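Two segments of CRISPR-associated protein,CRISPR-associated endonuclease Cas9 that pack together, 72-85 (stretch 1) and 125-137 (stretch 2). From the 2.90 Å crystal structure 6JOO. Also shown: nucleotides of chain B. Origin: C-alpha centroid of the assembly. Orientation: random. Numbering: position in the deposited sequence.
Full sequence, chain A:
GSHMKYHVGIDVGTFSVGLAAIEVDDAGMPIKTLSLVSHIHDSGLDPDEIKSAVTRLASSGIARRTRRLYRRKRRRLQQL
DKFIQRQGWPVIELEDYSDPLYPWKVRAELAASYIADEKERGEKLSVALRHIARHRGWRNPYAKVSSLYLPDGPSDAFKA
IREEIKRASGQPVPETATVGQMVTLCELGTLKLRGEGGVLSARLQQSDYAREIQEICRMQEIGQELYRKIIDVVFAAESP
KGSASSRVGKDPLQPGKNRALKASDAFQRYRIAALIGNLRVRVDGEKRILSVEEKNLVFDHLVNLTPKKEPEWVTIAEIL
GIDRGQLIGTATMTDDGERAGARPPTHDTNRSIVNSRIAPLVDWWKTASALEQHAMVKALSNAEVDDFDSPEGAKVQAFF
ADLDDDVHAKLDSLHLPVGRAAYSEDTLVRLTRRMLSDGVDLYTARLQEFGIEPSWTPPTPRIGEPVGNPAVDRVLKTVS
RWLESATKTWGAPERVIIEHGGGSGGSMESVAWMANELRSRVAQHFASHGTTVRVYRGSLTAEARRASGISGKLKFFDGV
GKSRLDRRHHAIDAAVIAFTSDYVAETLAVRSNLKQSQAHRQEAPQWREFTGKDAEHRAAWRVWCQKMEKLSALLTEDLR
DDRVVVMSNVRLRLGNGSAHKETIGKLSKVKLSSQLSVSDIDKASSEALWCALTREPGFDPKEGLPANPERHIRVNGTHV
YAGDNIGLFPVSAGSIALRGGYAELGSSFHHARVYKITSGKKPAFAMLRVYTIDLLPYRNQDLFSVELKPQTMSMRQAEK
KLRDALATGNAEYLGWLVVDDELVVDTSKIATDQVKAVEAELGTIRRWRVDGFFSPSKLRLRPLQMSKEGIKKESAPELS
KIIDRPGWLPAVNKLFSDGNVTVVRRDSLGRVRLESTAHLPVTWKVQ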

# COMPACT_ATOMS: atom_id res chain seq x y z
N ARG A 72 2.62 20.74 -1.51
CA ARG A 72 3.80 21.38 -2.08
C ARG A 72 3.43 22.36 -3.18
O ARG A 72 4.11 23.38 -3.35
CB ARG A 72 4.77 20.32 -2.61
CG ARG A 72 5.89 19.95 -1.65
CD ARG A 72 5.34 19.25 -0.41
NE ARG A 72 6.40 18.94 0.55
CZ ARG A 72 7.17 17.86 0.49
NH1 ARG A 72 7.00 16.98 -0.49
NH2 ARG A 72 8.10 17.65 1.41
N LYS A 73 2.36 22.08 -3.93
CA LYS A 73 1.95 22.99 -4.99
C LYS A 73 1.37 24.29 -4.43
O LYS A 73 1.54 25.35 -5.04
CB LYS A 73 0.94 22.32 -5.91
CG LYS A 73 0.58 23.13 -7.15
CD LYS A 73 -0.40 22.38 -8.04
CE LYS A 73 -0.77 23.17 -9.28
NZ LYS A 73 -1.75 22.44 -10.12
N ARG A 74 0.69 24.22 -3.28
CA ARG A 74 0.14 25.44 -2.69
C ARG A 74 1.24 26.31 -2.10
O ARG A 74 1.17 27.55 -2.17
CB ARG A 74 -0.90 25.09 -1.63
CG ARG A 74 -1.64 26.30 -1.05
CD ARG A 74 -2.45 25.94 0.18
NE ARG A 74 -3.44 24.89 -0.08
CZ ARG A 74 -3.31 23.63 0.32
NH1 ARG A 74 -4.25 22.74 0.04
NH2 ARG A 74 -2.24 23.25 1.01
N ARG A 75 2.28 25.69 -1.53
CA ARG A 75 3.39 26.45 -0.97
C ARG A 75 4.15 27.21 -2.06
O ARG A 75 4.59 28.34 -1.83
CB ARG A 75 4.33 25.52 -0.21
CG ARG A 75 3.69 24.84 1.00
CD ARG A 75 4.74 24.19 1.89
NE ARG A 75 4.15 23.47 3.01
CZ ARG A 75 3.95 22.16 3.05
NH1 ARG A 75 4.29 21.41 2.01
NH2 ARG A 75 3.40 21.59 4.11
N ARG A 76 4.30 26.61 -3.24
CA ARG A 76 4.97 27.30 -4.34
C ARG A 76 4.23 28.59 -4.71
O ARG A 76 4.83 29.67 -4.77
CB ARG A 76 5.07 26.39 -5.56
CG ARG A 76 5.92 25.15 -5.34
CD ARG A 76 6.20 24.46 -6.66
NE ARG A 76 5.06 23.70 -7.16
CZ ARG A 76 4.88 22.40 -6.94
NH1 ARG A 76 5.77 21.72 -6.23
NH2 ARG A 76 3.82 21.77 -7.43
N LEU A 77 2.92 28.49 -4.94
CA LEU A 77 2.15 29.65 -5.37
C LEU A 77 2.10 30.72 -4.29
O LEU A 77 2.02 31.91 -4.60
CB LEU A 77 0.74 29.21 -5.76
CG LEU A 77 0.72 28.02 -6.72
CD1 LEU A 77 -0.67 27.43 -6.81
CD2 LEU A 77 1.22 28.43 -8.10
N GLN A 78 2.14 30.32 -3.02
CA GLN A 78 2.22 31.31 -1.94
C GLN A 78 3.58 31.98 -1.91
O GLN A 78 3.67 33.19 -1.69
CB GLN A 78 1.91 30.65 -0.60
CG GLN A 78 0.46 30.22 -0.44
CD GLN A 78 0.19 29.57 0.90
OE1 GLN A 78 1.11 29.21 1.63
NE2 GLN A 78 -1.09 29.41 1.23
N GLN A 79 4.65 31.22 -2.15
CA GLN A 79 5.99 31.80 -2.19
C GLN A 79 6.18 32.68 -3.41
O GLN A 79 6.89 33.69 -3.35
CB GLN A 79 7.04 30.70 -2.16
CG GLN A 79 7.13 29.94 -0.84
CD GLN A 79 7.48 30.84 0.33
OE1 GLN A 79 6.60 31.31 1.06
NE2 GLN A 79 8.78 31.08 0.53
N LEU A 80 5.54 32.33 -4.53
CA LEU A 80 5.67 33.14 -5.74
C LEU A 80 4.95 34.48 -5.58
O LEU A 80 5.42 35.50 -6.09
CB LEU A 80 5.12 32.38 -6.94
CG LEU A 80 5.10 33.11 -8.28
CD1 LEU A 80 6.51 33.46 -8.73
CD2 LEU A 80 4.39 32.28 -9.34
N ASP A 81 3.81 34.48 -4.89
CA ASP A 81 3.10 35.73 -4.65
C ASP A 81 3.90 36.64 -3.72
O ASP A 81 3.94 37.86 -3.91
CB ASP A 81 1.71 35.45 -4.06
CG ASP A 81 0.75 34.86 -5.08
OD1 ASP A 81 1.19 34.52 -6.20
OD2 ASP A 81 -0.45 34.73 -4.76
N LYS A 82 4.56 36.06 -2.71
CA LYS A 82 5.41 36.86 -1.83
C LYS A 82 6.64 37.37 -2.56
O LYS A 82 7.12 38.48 -2.27
CB LYS A 82 5.81 36.04 -0.60
N PHE A 83 7.17 36.59 -3.51
CA PHE A 83 8.28 37.05 -4.33
C PHE A 83 7.85 38.16 -5.28
O PHE A 83 8.61 39.09 -5.54
CB PHE A 83 8.88 35.88 -5.11
CG PHE A 83 9.88 36.29 -6.15
CD1 PHE A 83 11.20 36.53 -5.80
CD2 PHE A 83 9.51 36.41 -7.48
CE1 PHE A 83 12.13 36.90 -6.75
CE2 PHE A 83 10.43 36.79 -8.44
CZ PHE A 83 11.74 37.03 -8.08
N ILE A 84 6.63 38.06 -5.80
CA ILE A 84 6.13 39.08 -6.72
C ILE A 84 5.86 40.39 -5.98
O ILE A 84 6.11 41.48 -6.51
CB ILE A 84 4.87 38.55 -7.45
CG1 ILE A 84 5.27 37.55 -8.53
CG2 ILE A 84 4.07 39.69 -8.05
CD1 ILE A 84 4.10 36.98 -9.31
N GLN A 85 5.37 40.30 -4.74
CA GLN A 85 5.10 41.52 -3.98
C GLN A 85 6.37 42.19 -3.51
O GLN A 85 6.40 43.42 -3.34
CB GLN A 85 4.18 41.20 -2.80
CG GLN A 85 2.75 40.94 -3.21
CD GLN A 85 1.87 40.60 -2.03
OE1 GLN A 85 2.36 40.26 -0.95
NE2 GLN A 85 0.56 40.68 -2.22
P G B 18 4.22 19.75 -11.25
OP1 G B 18 4.27 21.20 -11.58
OP2 G B 18 3.21 19.25 -10.29
O5' G B 18 4.06 18.94 -12.61
C5' G B 18 4.95 19.15 -13.69
C4' G B 18 4.70 18.20 -14.83
O4' G B 18 4.81 16.83 -14.39
C3' G B 18 3.33 18.27 -15.47
O3' G B 18 3.19 19.36 -16.36
C2' G B 18 3.21 16.90 -16.14
O2' G B 18 3.94 16.88 -17.36
C1' G B 18 3.94 16.01 -15.14
N9 G B 18 3.02 15.33 -14.21
C8 G B 18 2.84 15.57 -12.87
N7 G B 18 1.96 14.78 -12.32
C5 G B 18 1.53 13.97 -13.36
C6 G B 18 0.57 12.92 -13.37
O6 G B 18 -0.11 12.49 -12.43
N1 G B 18 0.44 12.37 -14.64
C2 G B 18 1.14 12.77 -15.76
N2 G B 18 0.88 12.11 -16.90
N3 G B 18 2.03 13.74 -15.76
C4 G B 18 2.17 14.29 -14.53
P U B 17 7.28 18.36 -5.28
OP1 U B 17 7.40 19.71 -4.69
OP2 U B 17 6.05 17.56 -5.05
O5' U B 17 7.48 18.49 -6.85
C5' U B 17 6.41 18.29 -7.75
C4' U B 17 6.91 17.93 -9.13
O4' U B 17 7.35 16.55 -9.15
C3' U B 17 5.89 18.01 -10.25
O3' U B 17 5.67 19.32 -10.71
C2' U B 17 6.49 17.08 -11.29
O2' U B 17 7.56 17.72 -11.97
C1' U B 17 7.08 15.98 -10.41
N1 U B 17 6.12 14.86 -10.23
C2 U B 17 5.88 14.03 -11.31
O2 U B 17 6.41 14.17 -12.39
N3 U B 17 4.98 13.03 -11.07
C4 U B 17 4.31 12.78 -9.89
O4 U B 17 3.53 11.83 -9.83
C5 U B 17 4.61 13.68 -8.82
C6 U B 17 5.49 14.67 -9.02
P G B 70 3.09 24.15 6.64
OP1 G B 70 4.37 24.23 5.90
OP2 G B 70 1.80 24.20 5.90
O5' G B 70 3.10 22.81 7.50
C5' G B 70 4.18 22.53 8.38
C4' G B 70 3.87 21.38 9.30
O4' G B 70 2.74 21.71 10.15
C3' G B 70 3.45 20.08 8.63
O3' G B 70 4.54 19.35 8.11
C2' G B 70 2.71 19.37 9.75
O2' G B 70 3.63 18.79 10.66
C1' G B 70 2.01 20.53 10.44
N9 G B 70 0.62 20.70 9.97
C8 G B 70 0.15 21.67 9.12
N7 G B 70 -1.13 21.55 8.87
C5 G B 70 -1.52 20.44 9.60
C6 G B 70 -2.80 19.83 9.72
O6 G B 70 -3.86 20.17 9.19
N1 G B 70 -2.77 18.72 10.55
C2 G B 70 -1.64 18.25 11.19
N2 G B 70 -1.82 17.16 11.95
N3 G B 70 -0.45 18.81 11.09
C4 G B 70 -0.46 19.90 10.28
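Stretch 2, residues 125-137: LSVALRHIARHRG

Two arginines of like charge come close together where stretch 2 ends against stretch 1. Arg76 NE and Arg136 NH2 are 3.5 Å apart, and each guanidinium has an atom of the other over one face. RNA phosphates close to both side chains supply negative charge. Arg76 NH1 is 3.0 Å from OP1 of U17 of chain B. Arg136 NE makes a weak hydrogen bond, 3.0 Å long, to OP1 of G18 of chain B. The closest atoms of the arginine pair are Arg76 CD and Arg136 NH1, at 3.3 Å.

Stretch 2 enters as a helix that began earlier in the chain. It runs nearly antiparallel to the helix of stretch 1, with 166° between their N-to-C directions. The axes come within 10.8 Å of each other. The register follows from this direction: Ser126 lies by Ile84, Arg130 by Leu80 and Ala133 by Leu77. The CA atoms of Ile84 and Ser126 are 6.6 Å apart, and those of Leu77 and Ala133 are 7.5 Å apart. By His135 the chain has left the helix. At Gly137 phi is positive, a value that favours glycine.

At the start of stretch 2, Ser126 OG lies 3.4 Å from Ile84 CG2. One turn on, Leu129 points toward stretch 1, and its CB is 4.4 Å from Ile84 CD1. The same methyl, Ile84 CD1, is 3.8 Å from Arg130 CG. Leu80 CD2 packs 3.7 Å from Ala133 CB. Leu77 CD2 also reaches Ala133 CB, at 4.2 Å. The small alanine side chain thus meets two leucines one helical turn apart.

Arg130 makes the salt bridge of this contact. Its CA-to-CB bond points sideways, but its end comes nearer to stretch 1. Arg130 NE is 3.1 Å from Asp81 OD1, while Asp81 OD2 lies over one face of the guanidinium. No hydrogen bond crosses between the stretches, so the contact rests on apolar packing and charge.

Arg134 also starts sideways and bends back along its own helix. Its NE donates a hydrogen bond to Arg130 O, 2.8 Å long, which helps fix the guanidinium. One face of that group is covered by Leu77 CD2, and Arg134 NH2 is 3.2 Å from Leu77 CD1. Arg134 NH1 stays 4.6 Å from Asp81 OD1, beyond a salt bridge. The two stretches together bury 568 Å².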

# COMPACT_ATOMS: atom_id res chain seq x y z
N LEU A 125 3.63 41.31 -16.00
CA LEU A 125 4.61 40.29 -15.66
C LEU A 125 4.10 39.40 -14.53
O LEU A 125 4.28 38.17 -14.57
CB LEU A 125 5.94 40.93 -15.27
CG LEU A 125 6.92 41.21 -16.41
CD1 LEU A 125 8.16 41.92 -15.90
CD2 LEU A 125 7.29 39.92 -17.12
N SER A 126 3.45 39.99 -13.53
CA SER A 126 2.88 39.19 -12.45
C SER A 126 1.79 38.26 -12.97
O SER A 126 1.66 37.12 -12.52
CB SER A 126 2.33 40.11 -11.35
OG SER A 126 1.64 39.36 -10.36
N VAL A 127 1.00 38.74 -13.94
CA VAL A 127 -0.04 37.91 -14.53
C VAL A 127 0.57 36.76 -15.32
O VAL A 127 0.10 35.61 -15.23
CB VAL A 127 -0.98 38.77 -15.40
CG1 VAL A 127 -1.83 37.90 -16.31
CG2 VAL A 127 -1.85 39.66 -14.53
N ALA A 128 1.62 37.03 -16.09
CA ALA A 128 2.22 35.98 -16.91
C ALA A 128 2.97 34.97 -16.05
O ALA A 128 2.94 33.77 -16.34
CB ALA A 128 3.14 36.59 -17.96
N LEU A 129 3.64 35.43 -15.00
CA LEU A 129 4.42 34.51 -14.17
C LEU A 129 3.52 33.56 -13.39
O LEU A 129 3.81 32.36 -13.31
CB LEU A 129 5.32 35.29 -13.21
CG LEU A 129 6.57 35.91 -13.83
CD1 LEU A 129 7.44 36.55 -12.75
CD2 LEU A 129 7.36 34.87 -14.61
N ARG A 130 2.43 34.07 -12.81
CA ARG A 130 1.55 33.20 -12.03
C ARG A 130 0.89 32.15 -12.91
O ARG A 130 0.57 31.05 -12.42
CB ARG A 130 0.49 34.03 -11.31
CG ARG A 130 1.05 35.01 -10.28
CD ARG A 130 -0.08 35.73 -9.56
NE ARG A 130 -0.73 34.88 -8.57
CZ ARG A 130 -1.94 35.11 -8.07
NH1 ARG A 130 -2.64 36.17 -8.47
NH2 ARG A 130 -2.46 34.28 -7.18
N HIS A 131 0.67 32.44 -14.19
CA HIS A 131 0.02 31.47 -15.07
C HIS A 131 0.98 30.34 -15.45
O HIS A 131 0.61 29.16 -15.41
CB HIS A 131 -0.52 32.17 -16.31
CG HIS A 131 -1.29 31.26 -17.23
ND1 HIS A 131 -0.78 30.80 -18.42
CD2 HIS A 131 -2.54 30.74 -17.12
CE1 HIS A 131 -1.68 30.03 -19.01
NE2 HIS A 131 -2.75 29.98 -18.24
N ILE A 132 2.21 30.69 -15.82
CA ILE A 132 3.19 29.67 -16.20
C ILE A 132 3.48 28.74 -15.03
O ILE A 132 3.77 27.55 -15.23
CB ILE A 132 4.48 30.35 -16.72
CG1 ILE A 132 4.15 31.25 -17.90
CG2 ILE A 132 5.52 29.31 -17.10
CD1 ILE A 132 5.34 31.99 -18.46
N ALA A 133 3.39 29.24 -13.80
CA ALA A 133 3.70 28.42 -12.63
C ALA A 133 2.70 27.27 -12.46
O ALA A 133 3.07 26.21 -11.95
CB ALA A 133 3.73 29.28 -11.38
N ARG A 134 1.45 27.46 -12.89
CA ARG A 134 0.45 26.41 -12.72
C ARG A 134 0.66 25.27 -13.71
O ARG A 134 0.50 24.10 -13.35
CB ARG A 134 -0.96 26.99 -12.89
CG ARG A 134 -1.12 28.42 -12.41
CD ARG A 134 -1.27 28.52 -10.89
NE ARG A 134 -0.97 29.87 -10.41
CZ ARG A 134 -1.44 30.38 -9.27
NH1 ARG A 134 -1.10 31.61 -8.91
NH2 ARG A 134 -2.25 29.67 -8.51
N HIS A 135 1.02 25.60 -14.95
CA HIS A 135 1.22 24.64 -16.03
C HIS A 135 2.64 24.83 -16.54
O HIS A 135 2.87 25.44 -17.59
CB HIS A 135 0.17 24.85 -17.14
CG HIS A 135 -1.15 25.36 -16.64
ND1 HIS A 135 -2.23 24.53 -16.41
CD2 HIS A 135 -1.56 26.61 -16.33
CE1 HIS A 135 -3.24 25.25 -15.97
NE2 HIS A 135 -2.87 26.52 -15.92
N ARG A 136 3.61 24.29 -15.80
CA ARG A 136 5.01 24.63 -15.97
C ARG A 136 5.84 23.51 -16.59
O ARG A 136 7.06 23.63 -16.67
CB ARG A 136 5.61 25.04 -14.63
CG ARG A 136 5.49 23.96 -13.57
CD ARG A 136 6.09 24.41 -12.25
NE ARG A 136 6.43 23.28 -11.39
CZ ARG A 136 7.02 23.40 -10.21
NH1 ARG A 136 7.32 24.60 -9.73
NH2 ARG A 136 7.30 22.31 -9.50
N GLY A 137 5.20 22.43 -17.02
CA GLY A 137 5.92 21.36 -17.69
C GLY A 137 6.75 20.52 -16.73
O GLY A 137 6.83 20.76 -15.53